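N-carbamoylsarcosine amidase related protein (Thermoplasma acidophilum, PDB 3EEF) binds zinc and is probably a hydrolase of the isochorismatase-like cysteine hydrolase family, possibly acting on N-carbamoylsarcosine. Local coordinates at residues V7-V11 against L115-D119; E13-L19 against G63-M67; V45-S51 against D85-H91; V124-A129 against Y156-Y161. The contacts are given in a common frame with arbitrary orientation. Residues are numbered along the deposited sequence.

Interaction 1. Residues V7-V11 against L115-D119; sequences VVDMV and LIGLD
L118 lies across the backbone of D9 and against selenomethionine M10: L118 CD1 is 3.4 Å from D9 O, L118 CB 4.2 Å from D9 CB, and L118 CG 4.0 Å from M10 SE. L118 takes the mt rotamer and M10 mmm, which also brings M10 SE to 3.7 Å from G117 CA. Upstream the two chains run parallel, V7 opposite I116 and V8 opposite G117, the second pair of CA atoms 4.5 Å apart. Two hydrogen bonds fix this register, V8 N to I116 O (2.7 Å) and L118 N to V8 O (2.8 Å). G117, at phi/psi 119/-151, marks a corner in the chain; a CB there would clash with V8 O. These are the neighbouring central strands 3-8 and 112-116 of a doubly wound alpha/beta sheet, in which strand order 3-2-1-4-5-6 opens a crevice at their C-terminal ends. V7 CG1 meets I116 CG1 at 4.0 Å on the face packed by helix 22-40, whereas V8 contacts C123 and V124 of helix 123-133. Beyond V8 the chain kinks: D9 has left-handed angles (56/36), and M10 centres an inverse gamma turn closed weakly by V11 N to D9 O (2.8 Å). D9 OD1 accepts a hydrogen bond from D50 N, and its side chain touches C123, consistent with the Asp-Lys-Cys triad of related cysteine hydrolases. A cis peptide joins L118 to D119.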
# COMPACT_ATOMS: atom_id res chain seq x y z
N VAL A 7 -8.23 -18.85 0.85
CA VAL A 7 -8.17 -19.97 -0.10
C VAL A 7 -7.56 -19.47 -1.40
O VAL A 7 -8.24 -18.78 -2.19
CB VAL A 7 -9.56 -20.56 -0.41
CG1 VAL A 7 -9.37 -21.79 -1.24
CG2 VAL A 7 -10.36 -20.92 0.88
N VAL A 8 -6.30 -19.83 -1.63
CA VAL A 8 -5.52 -19.23 -2.74
C VAL A 8 -5.60 -19.99 -4.09
O VAL A 8 -5.16 -21.12 -4.17
CB VAL A 8 -4.03 -19.05 -2.34
CG1 VAL A 8 -3.27 -18.27 -3.45
CG2 VAL A 8 -3.90 -18.33 -0.93
N ASP A 9 -6.17 -19.37 -5.12
CA ASP A 9 -6.11 -19.88 -6.52
C ASP A 9 -6.61 -21.30 -6.75
O ASP A 9 -6.08 -22.02 -7.62
CB ASP A 9 -4.67 -19.73 -7.09
CG ASP A 9 -4.35 -18.30 -7.52
OD1 ASP A 9 -5.25 -17.58 -8.04
OD2 ASP A 9 -3.18 -17.89 -7.34
N MSE A 10 -7.65 -21.70 -6.04
CA MSE A 10 -8.24 -23.01 -6.30
C MSE A 10 -9.17 -22.85 -7.50
O MSE A 10 -10.39 -22.92 -7.35
CB MSE A 10 -8.99 -23.53 -5.07
CG MSE A 10 -8.10 -23.85 -3.86
SE MSE A 10 -6.92 -25.36 -4.14
CE MSE A 10 -8.15 -26.85 -3.81
N VAL A 11 -8.58 -22.62 -8.67
CA VAL A 11 -9.36 -22.27 -9.86
C VAL A 11 -9.15 -23.33 -10.95
O VAL A 11 -8.20 -24.09 -10.91
CB VAL A 11 -9.01 -20.83 -10.37
CG1 VAL A 11 -9.26 -19.82 -9.24
CG2 VAL A 11 -7.55 -20.74 -10.86
N LEU A 115 -3.94 -20.55 5.66
CA LEU A 115 -3.68 -20.53 4.20
C LEU A 115 -3.79 -21.91 3.57
O LEU A 115 -3.16 -22.85 4.02
CB LEU A 115 -2.26 -19.99 3.94
CG LEU A 115 -1.94 -18.60 4.41
CD1 LEU A 115 -0.47 -18.26 4.11
CD2 LEU A 115 -2.88 -17.60 3.73
N ILE A 116 -4.59 -22.03 2.54
CA ILE A 116 -4.62 -23.22 1.72
C ILE A 116 -4.66 -22.82 0.24
O ILE A 116 -4.98 -21.66 -0.09
CB ILE A 116 -5.84 -24.10 2.08
CG1 ILE A 116 -7.15 -23.46 1.65
CG2 ILE A 116 -5.87 -24.38 3.60
CD1 ILE A 116 -8.37 -24.35 1.95
N GLY A 117 -4.32 -23.76 -0.64
CA GLY A 117 -4.46 -23.58 -2.09
C GLY A 117 -3.15 -23.68 -2.87
O GLY A 117 -2.21 -24.33 -2.44
N LEU A 118 -3.10 -22.98 -3.99
CA LEU A 118 -2.05 -23.09 -5.00
C LEU A 118 -1.20 -21.84 -5.12
O LEU A 118 -1.73 -20.75 -5.38
CB LEU A 118 -2.70 -23.37 -6.38
CG LEU A 118 -3.63 -24.55 -6.27
CD1 LEU A 118 -4.20 -24.87 -7.61
CD2 LEU A 118 -2.91 -25.77 -5.59
N ASP A 119 0.12 -21.95 -4.92
CA ASP A 119 0.79 -23.13 -4.37
C ASP A 119 1.85 -22.68 -3.39
O ASP A 119 2.14 -21.48 -3.27
CB ASP A 119 1.40 -24.00 -5.48
CG ASP A 119 2.21 -23.21 -6.46
OD1 ASP A 119 3.19 -22.58 -6.01
OD2 ASP A 119 1.89 -23.26 -7.67

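Interaction 2. Residues E13-L19 against G63-M67; sequences EFIHGRL and GRHSM. With ZN (zinc ion), chain C.
A zinc-binding loop, G63-M67, is tied here to the end of the short helix 12-15 and the turn after it, and three residues carry most of the contact. H65, the most covered at 53 Å², is extended (-164/147) with chi1 p. Its NE2 binds zinc at 2.2 Å, alongside D50, H52 and E58, while H65 ND1 donates to G63 O at 3.0 Å, so that both ring nitrogens are held; F14 CZ comes within 3.7 Å of H65 CD2. E13 extends its side chain (tt) from the helix toward the loop, and E13 OE1 accepts a nearly straight hydrogen bond from S66 N at 2.8 Å. S66 has left-handed angles (43/58), and its N-H points to E13; its own OG bonds to D50 O. The E13 and S66 CA atoms are 6.4 Å apart. E13 thus bonds the backbone of the residue that follows a zinc ligand, without itself binding the metal. R18, three residues past the helix end, swings back to form a salt bridge with E13, R18 NE to E13 OE2 at 3.0 Å, and adds a weak hydrogen bond from R18 NH2 to R64 O, also at 3.0 Å.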
# COMPACT_ATOMS: atom_id res chain seq x y z
N GLU A 13 -8.22 -23.61 -14.11
CA GLU A 13 -7.06 -23.82 -14.96
C GLU A 13 -5.94 -24.53 -14.23
O GLU A 13 -5.17 -25.21 -14.88
CB GLU A 13 -6.56 -22.50 -15.53
CG GLU A 13 -5.31 -22.62 -16.42
CD GLU A 13 -5.07 -21.38 -17.23
OE1 GLU A 13 -5.87 -20.44 -17.11
OE2 GLU A 13 -4.09 -21.36 -17.99
N PHE A 14 -5.84 -24.37 -12.91
CA PHE A 14 -4.77 -25.03 -12.16
C PHE A 14 -5.16 -26.41 -11.60
O PHE A 14 -4.27 -27.16 -11.18
CB PHE A 14 -4.25 -24.15 -11.02
CG PHE A 14 -3.51 -22.90 -11.48
CD1 PHE A 14 -2.37 -23.00 -12.24
CD2 PHE A 14 -3.94 -21.65 -11.09
CE1 PHE A 14 -1.69 -21.85 -12.65
CE2 PHE A 14 -3.27 -20.49 -11.48
CZ PHE A 14 -2.14 -20.60 -12.26
N ILE A 15 -6.46 -26.73 -11.62
CA ILE A 15 -6.99 -27.97 -11.04
C ILE A 15 -7.54 -28.88 -12.13
O ILE A 15 -7.22 -30.07 -12.17
CB ILE A 15 -8.15 -27.70 -10.03
CG1 ILE A 15 -7.66 -26.89 -8.82
CG2 ILE A 15 -8.75 -29.02 -9.50
CD1 ILE A 15 -6.59 -27.58 -8.00
N HIS A 16 -8.37 -28.32 -13.01
CA HIS A 16 -9.07 -29.08 -14.05
C HIS A 16 -8.53 -28.85 -15.45
O HIS A 16 -8.68 -29.73 -16.28
CB HIS A 16 -10.58 -28.78 -14.05
CG HIS A 16 -11.29 -29.28 -12.83
ND1 HIS A 16 -11.20 -30.59 -12.41
CD2 HIS A 16 -12.07 -28.65 -11.93
CE1 HIS A 16 -11.91 -30.75 -11.31
NE2 HIS A 16 -12.45 -29.58 -10.99
N GLY A 17 -7.91 -27.71 -15.72
CA GLY A 17 -7.61 -27.33 -17.11
C GLY A 17 -6.15 -27.31 -17.52
O GLY A 17 -5.40 -28.20 -17.19
N ARG A 18 -5.75 -26.25 -18.20
CA ARG A 18 -4.51 -26.23 -18.98
C ARG A 18 -3.24 -26.49 -18.13
O ARG A 18 -2.30 -27.12 -18.60
CB ARG A 18 -4.43 -24.90 -19.73
CG ARG A 18 -3.27 -24.75 -20.69
CD ARG A 18 -3.32 -23.39 -21.41
NE ARG A 18 -2.82 -22.31 -20.57
CZ ARG A 18 -1.54 -22.12 -20.26
NH1 ARG A 18 -0.60 -22.93 -20.70
NH2 ARG A 18 -1.19 -21.09 -19.48
N LEU A 19 -3.23 -26.03 -16.87
CA LEU A 19 -2.06 -26.21 -16.01
C LEU A 19 -2.35 -27.18 -14.86
O LEU A 19 -1.69 -27.15 -13.83
CB LEU A 19 -1.55 -24.86 -15.50
CG LEU A 19 -0.84 -23.96 -16.51
CD1 LEU A 19 -0.70 -22.52 -15.97
CD2 LEU A 19 0.53 -24.54 -16.89
N GLY A 63 3.02 -16.12 -19.47
CA GLY A 63 2.00 -16.10 -20.52
C GLY A 63 0.60 -16.01 -19.90
O GLY A 63 0.48 -15.95 -18.68
N ARG A 64 -0.45 -15.99 -20.74
CA ARG A 64 -1.81 -15.88 -20.24
C ARG A 64 -2.19 -17.09 -19.39
O ARG A 64 -1.90 -18.23 -19.71
CB ARG A 64 -2.81 -15.70 -21.38
CG ARG A 64 -2.79 -14.29 -21.92
CD ARG A 64 -3.21 -14.22 -23.36
NE ARG A 64 -4.62 -13.88 -23.51
CZ ARG A 64 -5.10 -12.71 -23.96
NH1 ARG A 64 -4.30 -11.72 -24.34
NH2 ARG A 64 -6.41 -12.56 -24.06
N HIS A 65 -2.83 -16.81 -18.26
CA HIS A 65 -3.36 -17.86 -17.38
C HIS A 65 -4.37 -17.20 -16.44
O HIS A 65 -4.20 -16.01 -16.08
CB HIS A 65 -2.21 -18.55 -16.61
CG HIS A 65 -1.51 -17.67 -15.61
ND1 HIS A 65 -0.53 -16.76 -15.95
CD2 HIS A 65 -1.71 -17.52 -14.27
CE1 HIS A 65 -0.13 -16.11 -14.87
NE2 HIS A 65 -0.84 -16.54 -13.84
N SER A 66 -5.41 -17.94 -16.06
CA SER A 66 -6.40 -17.47 -15.12
C SER A 66 -6.78 -16.02 -15.44
O SER A 66 -6.64 -15.08 -14.61
CB SER A 66 -5.87 -17.61 -13.67
OG SER A 66 -6.93 -17.50 -12.71
N MSE A 67 -7.26 -15.85 -16.68
CA MSE A 67 -7.62 -14.55 -17.21
C MSE A 67 -8.98 -14.10 -16.68
O MSE A 67 -9.85 -14.94 -16.41
CB MSE A 67 -7.62 -14.60 -18.74
CG MSE A 67 -6.28 -14.99 -19.32
SE MSE A 67 -4.83 -13.77 -18.74
CE MSE A 67 -5.27 -12.24 -19.89
ZN ZN C . -1.08 -15.44 -11.95

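Interaction 3. Residues V45-S51 against D85-H91; sequences VVYVNDS and DYVLEKH. With ZN (zinc ion), chain C.
One carboxylate serves two partners at the end of this strand pair: D50 OD2 binds zinc at 2.0 Å while D50 OD1 forms a 2.7 Å salt bridge with K90 NZ. Behind it lies a regular parallel ladder. Strands 45-50 and 86-90 run with axes 4.6 Å apart at a crossing angle of -21°, pairing V46 with Y86, Y47 with V87, V48 with L88, N49 with E89 and D50 with K90. The hydrogen bonds step along it as Y86 N to V45 O (2.8 Å), Y47 N to Y86 O (2.7 Å), L88 N to Y47 O (2.7 Å), N49 N to L88 O (2.9 Å), K90 N to N49 O (2.9 Å) and S51 N to K90 O (2.9 Å). The strands belong to a beta-alpha-beta unit through helix 59-62; strand 86-90 is the edge strand on one side of the chain's sheet. On the face of V46, V48 and L88, L88 CD2 packs 3.8 Å from V46 CG1 and 3.9 Å from V48 CG1; helix 101-107 covers V46 and L88, and Y53 of the second subunit meets Y86 edge-to-face. Past the strand end, S51 OG donates to E89 OE1 (2.8 Å). K90 has chi1 p, runs extended through chi2 and chi3 and bends at chi4 (p); its NZ also bonds to A92 O and Y93 O. The lysine therefore shares a carboxylate with the metal, so its position is probably coupled to the zinc site.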
# COMPACT_ATOMS: atom_id res chain seq x y z
N VAL A 45 -14.29 -16.83 5.44
CA VAL A 45 -13.64 -17.59 4.37
C VAL A 45 -13.51 -16.66 3.19
O VAL A 45 -14.49 -16.07 2.75
CB VAL A 45 -14.48 -18.77 3.97
CG1 VAL A 45 -13.94 -19.39 2.65
CG2 VAL A 45 -14.51 -19.80 5.13
N VAL A 46 -12.28 -16.51 2.69
CA VAL A 46 -11.98 -15.59 1.61
C VAL A 46 -11.24 -16.28 0.47
O VAL A 46 -10.13 -16.77 0.66
CB VAL A 46 -11.10 -14.43 2.12
CG1 VAL A 46 -10.82 -13.45 0.98
CG2 VAL A 46 -11.75 -13.75 3.35
N TYR A 47 -11.84 -16.30 -0.70
CA TYR A 47 -11.20 -16.82 -1.88
C TYR A 47 -10.48 -15.68 -2.55
O TYR A 47 -11.06 -14.63 -2.78
CB TYR A 47 -12.23 -17.42 -2.85
CG TYR A 47 -12.98 -18.65 -2.35
CD1 TYR A 47 -12.63 -19.94 -2.78
CD2 TYR A 47 -14.05 -18.53 -1.47
CE1 TYR A 47 -13.34 -21.05 -2.34
CE2 TYR A 47 -14.75 -19.65 -1.01
CZ TYR A 47 -14.39 -20.90 -1.45
OH TYR A 47 -15.11 -22.00 -1.00
N VAL A 48 -9.20 -15.91 -2.88
CA VAL A 48 -8.41 -14.95 -3.62
C VAL A 48 -7.93 -15.65 -4.92
O VAL A 48 -7.12 -16.55 -4.86
CB VAL A 48 -7.24 -14.38 -2.76
CG1 VAL A 48 -7.74 -13.51 -1.66
CG2 VAL A 48 -6.45 -15.48 -2.11
N ASN A 49 -8.43 -15.20 -6.07
CA ASN A 49 -8.23 -15.84 -7.38
C ASN A 49 -7.63 -14.94 -8.41
O ASN A 49 -8.12 -13.82 -8.65
CB ASN A 49 -9.57 -16.29 -7.91
CG ASN A 49 -10.34 -17.06 -6.90
OD1 ASN A 49 -9.82 -18.02 -6.33
ND2 ASN A 49 -11.57 -16.64 -6.63
N ASP A 50 -6.56 -15.40 -9.05
CA ASP A 50 -6.06 -14.73 -10.24
C ASP A 50 -7.20 -14.38 -11.18
O ASP A 50 -8.10 -15.19 -11.43
CB ASP A 50 -5.02 -15.59 -10.95
CG ASP A 50 -3.60 -15.39 -10.38
OD1 ASP A 50 -3.41 -14.52 -9.49
OD2 ASP A 50 -2.67 -16.07 -10.87
N SER A 51 -7.22 -13.14 -11.66
CA SER A 51 -8.23 -12.68 -12.61
C SER A 51 -7.52 -11.67 -13.52
O SER A 51 -7.79 -10.47 -13.47
CB SER A 51 -9.42 -12.06 -11.85
OG SER A 51 -10.42 -11.50 -12.70
N ASP A 85 -19.17 -16.29 2.17
CA ASP A 85 -17.77 -16.36 1.73
C ASP A 85 -17.43 -15.13 0.91
O ASP A 85 -18.24 -14.69 0.11
CB ASP A 85 -17.56 -17.54 0.83
CG ASP A 85 -17.79 -18.86 1.52
OD1 ASP A 85 -17.97 -18.91 2.74
OD2 ASP A 85 -17.74 -19.87 0.80
N TYR A 86 -16.23 -14.61 1.08
CA TYR A 86 -15.73 -13.53 0.23
C TYR A 86 -14.97 -14.07 -1.03
O TYR A 86 -14.25 -15.06 -0.94
CB TYR A 86 -14.85 -12.64 1.09
CG TYR A 86 -15.59 -11.96 2.24
CD1 TYR A 86 -16.05 -10.67 2.10
CD2 TYR A 86 -15.82 -12.61 3.46
CE1 TYR A 86 -16.69 -10.02 3.13
CE2 TYR A 86 -16.48 -11.97 4.51
CZ TYR A 86 -16.90 -10.66 4.32
OH TYR A 86 -17.57 -9.94 5.29
N VAL A 87 -15.20 -13.46 -2.20
CA VAL A 87 -14.48 -13.85 -3.43
C VAL A 87 -13.79 -12.60 -4.02
O VAL A 87 -14.47 -11.63 -4.40
CB VAL A 87 -15.40 -14.50 -4.47
CG1 VAL A 87 -14.58 -14.98 -5.71
CG2 VAL A 87 -16.21 -15.65 -3.86
N LEU A 88 -12.46 -12.65 -4.05
CA LEU A 88 -11.62 -11.53 -4.44
C LEU A 88 -10.88 -11.89 -5.74
O LEU A 88 -10.45 -13.07 -5.95
CB LEU A 88 -10.60 -11.19 -3.35
CG LEU A 88 -10.95 -10.27 -2.17
CD1 LEU A 88 -12.36 -10.56 -1.64
CD2 LEU A 88 -9.91 -10.35 -1.03
N GLU A 89 -10.78 -10.89 -6.62
CA GLU A 89 -9.97 -11.00 -7.82
C GLU A 89 -8.63 -10.40 -7.48
O GLU A 89 -8.58 -9.34 -6.87
CB GLU A 89 -10.60 -10.24 -8.99
CG GLU A 89 -11.87 -10.86 -9.56
CD GLU A 89 -12.57 -9.92 -10.52
OE1 GLU A 89 -11.93 -9.50 -11.49
OE2 GLU A 89 -13.74 -9.57 -10.28
N LYS A 90 -7.56 -11.07 -7.87
CA LYS A 90 -6.21 -10.56 -7.69
C LYS A 90 -5.44 -10.56 -9.02
O LYS A 90 -5.74 -11.36 -9.91
CB LYS A 90 -5.48 -11.36 -6.61
CG LYS A 90 -5.07 -12.79 -6.98
CD LYS A 90 -4.24 -13.42 -5.85
CE LYS A 90 -3.74 -14.78 -6.20
NZ LYS A 90 -2.44 -14.76 -6.98
N HIS A 91 -4.45 -9.68 -9.13
CA HIS A 91 -3.65 -9.51 -10.34
C HIS A 91 -2.14 -9.80 -10.18
O HIS A 91 -1.39 -9.63 -11.14
CB HIS A 91 -3.86 -8.09 -10.87
CG HIS A 91 -5.22 -7.89 -11.47
ND1 HIS A 91 -5.48 -8.10 -12.80
CD2 HIS A 91 -6.40 -7.55 -10.89
CE1 HIS A 91 -6.76 -7.89 -13.03
NE2 HIS A 91 -7.34 -7.55 -11.89
ZN ZN C . -1.08 -15.44 -11.95

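Interaction 4. Residues V124-A129 against Y156-Y161; sequences VRHTAA and YFTRVY
Y156 opens the second helix with its ring (chi1 t) beneath the guanidinium of R125: the two planes lie flat at 19°, and R125 CZ sits 4.3 Å from the ring centroid, 23° off the normal, a cation-pi stack. R125 reaches it as ttm, with its NE bonded to A120 O and its NH2 in a salt bridge to D150; Y156 OH bonds to D121 O of the third subunit. F157, chi1 m, enters the groove between the helices, where F157 CZ lies 3.6 Å from V124 CG1 and 3.8 Å from R125 CA, and A128 CB meets the ring edge at 3.8 Å from F157 CE1. One turn later Y161, also m, lays a ring face over A129 N. Y161 CD2 is 3.9 Å from A128 CB, Y161 CE1 3.8 Å from A129 CB and Y161 CE2 3.6 Å from R125 CG, while Y161 OH bonds to H126 NE2 of the third subunit. R125 faces F157 with CA atoms 7.4 Å apart, and A129 faces Y161 at 6.7 Å. The segments cross at -19° with axes 11.2 Å apart, a wide spacing filled by aromatic rings that meet V124, R125 and two alanines, with no hydrogen bond between them. Nearly parallel helices that follow neighbouring strands and share one face of the sheet, here helix 123-133 resting on strand 112-116 and helix 153-161 on strand 137-141, are typical of the doubly wound alpha/beta fold.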
# COMPACT_ATOMS: atom_id res chain seq x y z
N VAL A 124 0.77 -18.92 -2.49
CA VAL A 124 0.49 -19.17 -1.07
C VAL A 124 1.59 -18.52 -0.24
O VAL A 124 1.33 -17.85 0.76
CB VAL A 124 0.38 -20.70 -0.74
CG1 VAL A 124 0.44 -20.91 0.76
CG2 VAL A 124 -0.91 -21.32 -1.36
N ARG A 125 2.81 -18.68 -0.70
CA ARG A 125 3.97 -18.18 -0.01
C ARG A 125 4.01 -16.65 0.00
O ARG A 125 4.37 -16.01 1.02
CB ARG A 125 5.21 -18.75 -0.68
CG ARG A 125 6.47 -18.43 0.07
CD ARG A 125 7.70 -18.87 -0.67
NE ARG A 125 7.77 -20.31 -0.85
CZ ARG A 125 8.90 -20.97 -1.12
NH1 ARG A 125 10.06 -20.33 -1.20
NH2 ARG A 125 8.87 -22.28 -1.25
N HIS A 126 3.70 -16.08 -1.15
CA HIS A 126 3.67 -14.63 -1.34
C HIS A 126 2.58 -13.99 -0.50
O HIS A 126 2.80 -12.97 0.15
CB HIS A 126 3.55 -14.30 -2.83
CG HIS A 126 4.86 -14.40 -3.55
ND1 HIS A 126 5.39 -15.60 -3.95
CD2 HIS A 126 5.79 -13.46 -3.85
CE1 HIS A 126 6.57 -15.40 -4.49
NE2 HIS A 126 6.83 -14.11 -4.46
N THR A 127 1.40 -14.58 -0.51
CA THR A 127 0.36 -14.19 0.42
C THR A 127 0.84 -14.26 1.88
O THR A 127 0.54 -13.37 2.67
CB THR A 127 -0.84 -15.09 0.21
OG1 THR A 127 -1.20 -14.98 -1.17
CG2 THR A 127 -2.03 -14.68 1.11
N ALA A 128 1.58 -15.31 2.22
CA ALA A 128 2.12 -15.51 3.59
C ALA A 128 3.01 -14.34 3.98
O ALA A 128 2.87 -13.76 5.06
CB ALA A 128 2.92 -16.82 3.66
N ALA A 129 3.92 -14.00 3.08
CA ALA A 129 4.85 -12.89 3.26
C ALA A 129 4.13 -11.62 3.63
O ALA A 129 4.46 -10.94 4.62
CB ALA A 129 5.68 -12.68 1.96
N TYR A 156 10.64 -23.63 4.69
CA TYR A 156 10.71 -22.23 4.36
C TYR A 156 9.61 -21.46 5.10
O TYR A 156 9.91 -20.46 5.77
CB TYR A 156 10.55 -22.03 2.84
CG TYR A 156 10.94 -20.65 2.43
CD1 TYR A 156 12.23 -20.39 2.01
CD2 TYR A 156 10.03 -19.60 2.49
CE1 TYR A 156 12.61 -19.12 1.64
CE2 TYR A 156 10.39 -18.33 2.11
CZ TYR A 156 11.69 -18.09 1.69
OH TYR A 156 12.08 -16.83 1.32
N PHE A 157 8.37 -21.93 4.99
CA PHE A 157 7.28 -21.37 5.75
C PHE A 157 7.61 -21.19 7.23
O PHE A 157 7.44 -20.10 7.79
CB PHE A 157 6.04 -22.23 5.61
CG PHE A 157 5.25 -21.94 4.39
CD1 PHE A 157 4.58 -20.75 4.25
CD2 PHE A 157 5.16 -22.85 3.38
CE1 PHE A 157 3.85 -20.48 3.12
CE2 PHE A 157 4.41 -22.56 2.23
CZ PHE A 157 3.77 -21.36 2.12
N THR A 158 8.06 -22.28 7.85
CA THR A 158 8.33 -22.31 9.29
C THR A 158 9.53 -21.42 9.66
O THR A 158 9.47 -20.64 10.62
CB THR A 158 8.53 -23.78 9.83
OG1 THR A 158 9.58 -24.46 9.12
CG2 THR A 158 7.25 -24.60 9.69
N ARG A 159 10.60 -21.51 8.90
CA ARG A 159 11.82 -20.76 9.23
C ARG A 159 11.71 -19.26 8.88
O ARG A 159 12.26 -18.41 9.58
CB ARG A 159 13.03 -21.38 8.56
N VAL A 160 10.99 -18.93 7.80
CA VAL A 160 10.98 -17.56 7.30
C VAL A 160 9.71 -16.75 7.65
O VAL A 160 9.78 -15.53 7.85
CB VAL A 160 11.19 -17.53 5.79
CG1 VAL A 160 11.18 -16.03 5.30
CG2 VAL A 160 12.49 -18.27 5.45
N TYR A 161 8.57 -17.40 7.73
CA TYR A 161 7.34 -16.72 8.12
C TYR A 161 6.82 -17.13 9.50
O TYR A 161 5.70 -16.77 9.84
CB TYR A 161 6.25 -16.98 7.06
CG TYR A 161 6.70 -16.61 5.68
CD1 TYR A 161 7.24 -15.35 5.42
CD2 TYR A 161 6.62 -17.51 4.65
CE1 TYR A 161 7.68 -15.01 4.17
CE2 TYR A 161 7.06 -17.17 3.36
CZ TYR A 161 7.58 -15.93 3.14
OH TYR A 161 8.02 -15.60 1.89

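The four contacts show how a single parallel sheet organises a metal site at one end. Interactions 1 and 3, with centres 10 Å apart, share the sheet, where strands 3-8 and 45-50 are neighbours, and are joined by the D9 OD1 to D50 N bond. Interaction 2 lies about 13 Å (centres) from interaction 1, and its segments alternate along the chain with those of interaction 3; each supplies a ligand to the same zinc. Both fall between the two segments of interaction 1. Interaction 4 comes later in sequence, about 14 Å from interaction 1 and 23 Å from interaction 2, between centres. Its first helix, 123-133, follows strand 112-116, and the contact packs helices on the sheet and faces another subunit.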